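Local coordinates for protein CRISPR-associated endonuclease Cas9 (Campylobacter jejuni subsp. jejuni serotype O:2, PDB 5X2H) that cleaves target DNA selected by base pairing with its guide RNA, as the RNA-guided endonuclease of a bacterial CRISPR adaptive immune system, at residues Ile815-Ala818 with Leu819-Thr823; Lys263-Pro266 with Leu267-Met270. All coordinates share one frame; numbering follows the deposited sequence.

Interaction 1. Residues Ile815-Ala818 with Leu819-Thr823; sequences IVSA and LGEVT. With nucleotides of chain B.
Three polar contacts converge on the hydroxyl of Ser817 where the chain reverses between Ile815-Ala818 and Leu819-Thr823. Its OG gives its proton to Glu821 OE2 at 3.0 Å, meeting the carboxylate on its anti side and 21° out of its plane. The same oxygen accepts from Glu821 N, also at 3.0 Å, and weakly from Leu819 N. With chi1 at 73°, OG stands between the backbone nitrogen and carbonyl carbon of Ser817, turned toward these two amides. Glu821 is thus held at both its amide and its carboxylate, whose other oxygen, OE1, forms a salt bridge with Lys475 of helix 456-476.

The backbone bonds define a beta hairpin within the antiparallel sheet of the PAM-interacting region, with strand 822-824 at the sheet's edge. Ile815 and Thr823 form a hydrogen-bonded pair, Ile815 N reaching Thr823 O at 2.7 Å and Thr823 N returning to Ile815 O at 2.8 Å. Val816 and Val822 follow as a non-hydrogen-bonded pair, and Ser817 N bonds to Glu821 O at 2.8 Å. The loop is a type I turn from Ser817 to Gly820 with a G1 beta bulge: Gly820 N bonds weakly to Ser817 O, and at the backbone angles of Gly820 (phi 94°) a CB would collide with the carbonyl oxygen of Leu819.

Side-chain packing divides between the faces of the hairpin. On the face of Ile815 and Thr823 lies RNA chain B: Ile815 CG2 makes van der Waals contact with C77 O5' at 3.3 Å, while CG1 touches the adenine of A76. The valines on the other face pack against Leu744.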
loop_
_atom_site.group_PDB
_atom_site.type_symbol
_atom_site.label_atom_id
_atom_site.label_comp_id
_atom_site.label_asym_id
_atom_site.label_seq_id
_atom_site.Cartn_x
_atom_site.Cartn_y
_atom_site.Cartn_z
ATOM N N ILE A 815 2.459 -24.240 21.033
ATOM C CA ILE A 815 3.202 -23.239 20.276
ATOM C C ILE A 815 4.039 -23.948 19.220
ATOM O O ILE A 815 4.742 -24.918 19.528
ATOM C CB ILE A 815 4.102 -22.388 21.194
ATOM C CG1 ILE A 815 3.256 -21.594 22.192
ATOM C CG2 ILE A 815 4.982 -21.458 20.375
ATOM C CD1 ILE A 815 2.353 -20.575 21.544
ATOM N N VAL A 816 3.965 -23.468 17.979
ATOM C CA VAL A 816 4.762 -23.994 16.876
ATOM C C VAL A 816 5.948 -23.070 16.642
ATOM O O VAL A 816 5.789 -21.843 16.593
ATOM C CB VAL A 816 3.932 -24.123 15.587
ATOM C CG1 VAL A 816 4.482 -25.241 14.708
ATOM C CG2 VAL A 816 2.477 -24.341 15.901
ATOM N N SER A 817 7.131 -23.653 16.483
ATOM C CA SER A 817 8.281 -22.891 16.032
ATOM C C SER A 817 8.203 -22.716 14.516
ATOM O O SER A 817 7.318 -23.255 13.846
ATOM C CB SER A 817 9.577 -23.579 16.451
ATOM O OG SER A 817 9.813 -24.738 15.673
ATOM N N ALA A 818 9.136 -21.945 13.955
ATOM C CA ALA A 818 9.129 -21.737 12.512
ATOM C C ALA A 818 9.526 -22.991 11.745
ATOM O O ALA A 818 9.264 -23.074 10.540
ATOM C CB ALA A 818 10.057 -20.579 12.138
ATOM N N LEU A 819 10.143 -23.965 12.414
ATOM C CA LEU A 819 10.586 -25.200 11.783
ATOM C C LEU A 819 9.618 -26.356 11.996
ATOM O O LEU A 819 9.916 -27.480 11.581
ATOM C CB LEU A 819 11.973 -25.589 12.308
ATOM C CG LEU A 819 13.091 -24.551 12.167
ATOM C CD1 LEU A 819 14.427 -25.144 12.592
ATOM C CD2 LEU A 819 13.165 -24.019 10.746
ATOM N N GLY A 820 8.476 -26.112 12.630
ATOM C CA GLY A 820 7.505 -27.157 12.873
ATOM C C GLY A 820 7.613 -27.851 14.212
ATOM O O GLY A 820 6.923 -28.857 14.423
ATOM N N GLU A 821 8.446 -27.355 15.123
ATOM C CA GLU A 821 8.553 -27.944 16.451
ATOM C C GLU A 821 7.377 -27.501 17.311
ATOM O O GLU A 821 7.028 -26.316 17.342
ATOM C CB GLU A 821 9.871 -27.542 17.107
ATOM C CG GLU A 821 11.080 -27.707 16.202
ATOM C CD GLU A 821 12.309 -27.009 16.743
ATOM O OE1 GLU A 821 13.093 -27.658 17.469
ATOM O OE2 GLU A 821 12.484 -25.806 16.448
ATOM N N VAL A 822 6.771 -28.453 18.013
ATOM C CA VAL A 822 5.569 -28.216 18.805
ATOM C C VAL A 822 5.955 -28.239 20.276
ATOM O O VAL A 822 6.526 -29.222 20.763
ATOM C CB VAL A 822 4.479 -29.254 18.500
ATOM C CG1 VAL A 822 3.327 -29.123 19.489
ATOM C CG2 VAL A 822 3.990 -29.092 17.069
ATOM N N THR A 823 5.635 -27.160 20.982
ATOM C CA THR A 823 5.948 -27.016 22.395
ATOM C C THR A 823 4.682 -26.648 23.153
ATOM O O THR A 823 3.895 -25.816 22.692
ATOM C CB THR A 823 7.026 -25.946 22.618
ATOM O OG1 THR A 823 8.231 -26.339 21.950
ATOM C CG2 THR A 823 7.310 -25.761 24.101
ATOM P P C B 77 9.187 -21.018 19.533
ATOM O OP1 C B 77 8.909 -22.462 19.739
ATOM O OP2 C B 77 10.089 -20.611 18.426
ATOM O "O5'" C B 77 7.809 -20.261 19.303
ATOM C "C5'" C B 77 7.754 -19.051 18.565
ATOM C "C4'" C B 77 6.401 -18.413 18.712
ATOM O "O4'" C B 77 6.133 -18.169 20.108
ATOM C "C3'" C B 77 6.205 -17.060 18.045
ATOM O "O3'" C B 77 5.872 -17.210 16.676
ATOM C "C2'" C B 77 5.079 -16.430 18.863
ATOM O "O2'" C B 77 3.815 -16.842 18.368
ATOM C "C1'" C B 77 5.279 -17.061 20.247
ATOM N N1 C B 77 5.840 -16.143 21.264
ATOM C C2 C B 77 4.961 -15.283 21.926
ATOM O O2 C B 77 3.760 -15.295 21.613
ATOM N N3 C B 77 5.442 -14.456 22.879
ATOM C C4 C B 77 6.738 -14.482 23.186
ATOM N N4 C B 77 7.163 -13.642 24.132
ATOM C C5 C B 77 7.657 -15.356 22.532
ATOM C C6 C B 77 7.166 -16.171 21.592
ATOM P P A B 76 11.482 -16.377 24.523
ATOM O OP1 A B 76 10.464 -15.947 25.516
ATOM O OP2 A B 76 12.927 -16.261 24.845
ATOM O "O5'" A B 76 11.178 -17.893 24.147
ATOM C "C5'" A B 76 10.111 -18.224 23.271
ATOM C "C4'" A B 76 9.898 -19.715 23.206
ATOM O "O4'" A B 76 9.239 -20.166 24.408
ATOM C "C3'" A B 76 9.020 -20.217 22.069
ATOM O "O3'" A B 76 9.784 -20.360 20.877
ATOM C "C2'" A B 76 8.448 -21.532 22.613
ATOM O "O2'" A B 76 9.300 -22.627 22.310
ATOM C "C1'" A B 76 8.460 -21.306 24.132
ATOM N N9 A B 76 7.123 -21.136 24.738
ATOM C C8 A B 76 6.564 -21.968 25.678
ATOM N N7 A B 76 5.374 -21.600 26.077
ATOM C C5 A B 76 5.134 -20.437 25.357
ATOM C C6 A B 76 4.038 -19.560 25.331
ATOM N N6 A B 76 2.941 -19.728 26.072
ATOM N N1 A B 76 4.107 -18.492 24.508
ATOM C C2 A B 76 5.207 -18.325 23.765
ATOM N N3 A B 76 6.303 -19.080 23.702
ATOM C C4 A B 76 6.205 -20.133 24.532
#

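Interaction 2. Residues Lys263-Pro266 with Leu267-Met270. With nucleotides of chain B.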
loop_
_atom_site.group_PDB
_atom_site.type_symbol
_atom_site.label_atom_id
_atom_site.label_comp_id
_atom_site.label_asym_id
_atom_site.label_seq_id
_atom_site.Cartn_x
_atom_site.Cartn_y
_atom_site.Cartn_z
ATOM N N LYS A 263 17.758 14.174 -12.903
ATOM C CA LYS A 263 18.124 14.022 -14.308
ATOM C C LYS A 263 18.267 15.364 -15.017
ATOM O O LYS A 263 19.081 15.487 -15.940
ATOM C CB LYS A 263 17.098 13.154 -15.034
ATOM C CG LYS A 263 17.215 11.669 -14.734
ATOM C CD LYS A 263 16.493 10.834 -15.776
ATOM C CE LYS A 263 16.728 9.350 -15.545
ATOM N NZ LYS A 263 16.078 8.513 -16.591
ATOM N N ASN A 264 17.500 16.374 -14.611
ATOM C CA ASN A 264 17.458 17.645 -15.322
ATOM C C ASN A 264 18.477 18.654 -14.805
ATOM O O ASN A 264 18.349 19.850 -15.090
ATOM C CB ASN A 264 16.049 18.239 -15.262
ATOM C CG ASN A 264 15.053 17.444 -16.083
ATOM O OD1 ASN A 264 14.922 17.652 -17.290
ATOM N ND2 ASN A 264 14.351 16.521 -15.433
ATOM N N SER A 265 19.481 18.208 -14.063
ATOM C CA SER A 265 20.545 19.114 -13.665
ATOM C C SER A 265 21.586 19.220 -14.778
ATOM O O SER A 265 21.727 18.302 -15.592
ATOM C CB SER A 265 21.206 18.629 -12.378
ATOM O OG SER A 265 21.880 17.401 -12.585
ATOM N N PRO A 266 22.315 20.338 -14.844
ATOM C CA PRO A 266 23.355 20.462 -15.883
ATOM C C PRO A 266 24.383 19.345 -15.841
ATOM O O PRO A 266 24.770 18.827 -16.894
ATOM C CB PRO A 266 23.985 21.831 -15.586
ATOM C CG PRO A 266 22.920 22.590 -14.869
ATOM C CD PRO A 266 22.169 21.572 -14.053
ATOM N N LEU A 267 24.833 18.955 -14.646
ATOM C CA LEU A 267 25.780 17.849 -14.531
ATOM C C LEU A 267 25.198 16.567 -15.112
ATOM O O LEU A 267 25.871 15.852 -15.864
ATOM C CB LEU A 267 26.172 17.643 -13.068
ATOM C CG LEU A 267 27.627 17.898 -12.683
ATOM C CD1 LEU A 267 27.863 17.475 -11.242
ATOM C CD2 LEU A 267 28.576 17.173 -13.626
ATOM N N ALA A 268 23.942 16.262 -14.771
ATOM C CA ALA A 268 23.307 15.050 -15.278
ATOM C C ALA A 268 23.108 15.118 -16.786
ATOM O O ALA A 268 23.327 14.124 -17.488
ATOM C CB ALA A 268 21.972 14.818 -14.571
ATOM N N PHE A 269 22.683 16.276 -17.299
ATOM C CA PHE A 269 22.635 16.467 -18.746
ATOM C C PHE A 269 24.007 16.249 -19.366
ATOM O O PHE A 269 24.134 15.576 -20.395
ATOM C CB PHE A 269 22.119 17.868 -19.080
ATOM C CG PHE A 269 20.626 18.008 -18.983
ATOM C CD1 PHE A 269 19.795 16.932 -19.255
ATOM C CD2 PHE A 269 20.055 19.217 -18.621
ATOM C CE1 PHE A 269 18.421 17.058 -19.166
ATOM C CE2 PHE A 269 18.681 19.349 -18.530
ATOM C CZ PHE A 269 17.862 18.267 -18.804
ATOM N N MET A 270 25.048 16.804 -18.745
ATOM C CA MET A 270 26.401 16.616 -19.251
ATOM C C MET A 270 26.797 15.146 -19.204
ATOM O O MET A 270 27.319 14.600 -20.183
ATOM C CB MET A 270 27.381 17.470 -18.445
ATOM C CG MET A 270 28.812 17.424 -18.943
ATOM S SD MET A 270 29.038 18.313 -20.493
ATOM C CE MET A 270 28.551 19.966 -20.004
ATOM P P U B 6 19.292 8.028 -18.673
ATOM O OP1 U B 6 18.931 9.451 -18.451
ATOM O OP2 U B 6 18.872 7.005 -17.684
ATOM O "O5'" U B 6 18.751 7.602 -20.107
ATOM C "C5'" U B 6 19.159 8.313 -21.266
ATOM C "C4'" U B 6 18.682 7.641 -22.528
ATOM O "O4'" U B 6 19.318 6.345 -22.670
ATOM C "C3'" U B 6 17.198 7.328 -22.594
ATOM O "O3'" U B 6 16.409 8.453 -22.935
ATOM C "C2'" U B 6 17.144 6.205 -23.620
ATOM O "O2'" U B 6 17.250 6.721 -24.938
ATOM C "C1'" U B 6 18.430 5.442 -23.298
ATOM N N1 U B 6 18.186 4.303 -22.386
ATOM C C2 U B 6 17.684 3.145 -22.946
ATOM O O2 U B 6 17.442 3.035 -24.137
ATOM N N3 U B 6 17.472 2.120 -22.059
ATOM C C4 U B 6 17.711 2.137 -20.700
ATOM O O4 U B 6 17.472 1.130 -20.034
ATOM C C5 U B 6 18.229 3.373 -20.199
ATOM C C6 U B 6 18.444 4.390 -21.039
#
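The ring of Phe269 lies against the backbone of Lys263 and Asn264, one face turned to both residues. Asn264 CA makes a CH-pi contact, 4.0 Å from the ring centroid and 29° off the normal, and Lys263 O stands above the same face, toward the rim. The side-chain amide of Asn264 meets the ring obliquely, with the two planes 89° apart and OD1 3.4 Å from Phe269 CZ. Phe269 carries CG beside its backbone nitrogen (chi1 -79°), a setting that sends the ring back over the loop preceding its helix.

Ser265 is the N-cap of that helix. Its OG accepts from Ala268 N at 3.2 Å and donates a hydrogen bond to Pro262 O, so the hydroxyl ties the first turn to the loop. Ala268 CB points back toward the loop, 3.3 Å from both Ser265 OG and Lys263 O. The helical bonds begin with Phe269 N to Ser265 O at 2.8 Å, almost straight, followed by Met270 N to Pro266 O.

Lys263 extends away to the guide RNA, where NZ makes a weak hydrogen bond to OP2 of U6 of chain B. Around the start of helix 266-288, Phe335 meets the Phe269 ring, helix 355-367 touches Ser265 and Pro266, and helix 404-415 packs on Leu267 and Met270.

Interactions 1 and 2 illustrate how one RNA-binding protein can meet its RNA through quite different local structures. Along the chain they come in series: Lys263-Met270 spans the end of a loop and the first turn of helix 266-288 in a helical part of the protein, whereas Ile815-Thr823 turns between the last two strands of the antiparallel sheet near the C-terminus. They share no helix, strand or sheet; their centres are about 55 Å apart and their nearest atoms about 41 Å. What joins them is chain B, met near U6 by the loop before a helix and near A76 and C77 by a hairpin, so widely separated parts of the RNA are contacted by separate parts of the fold.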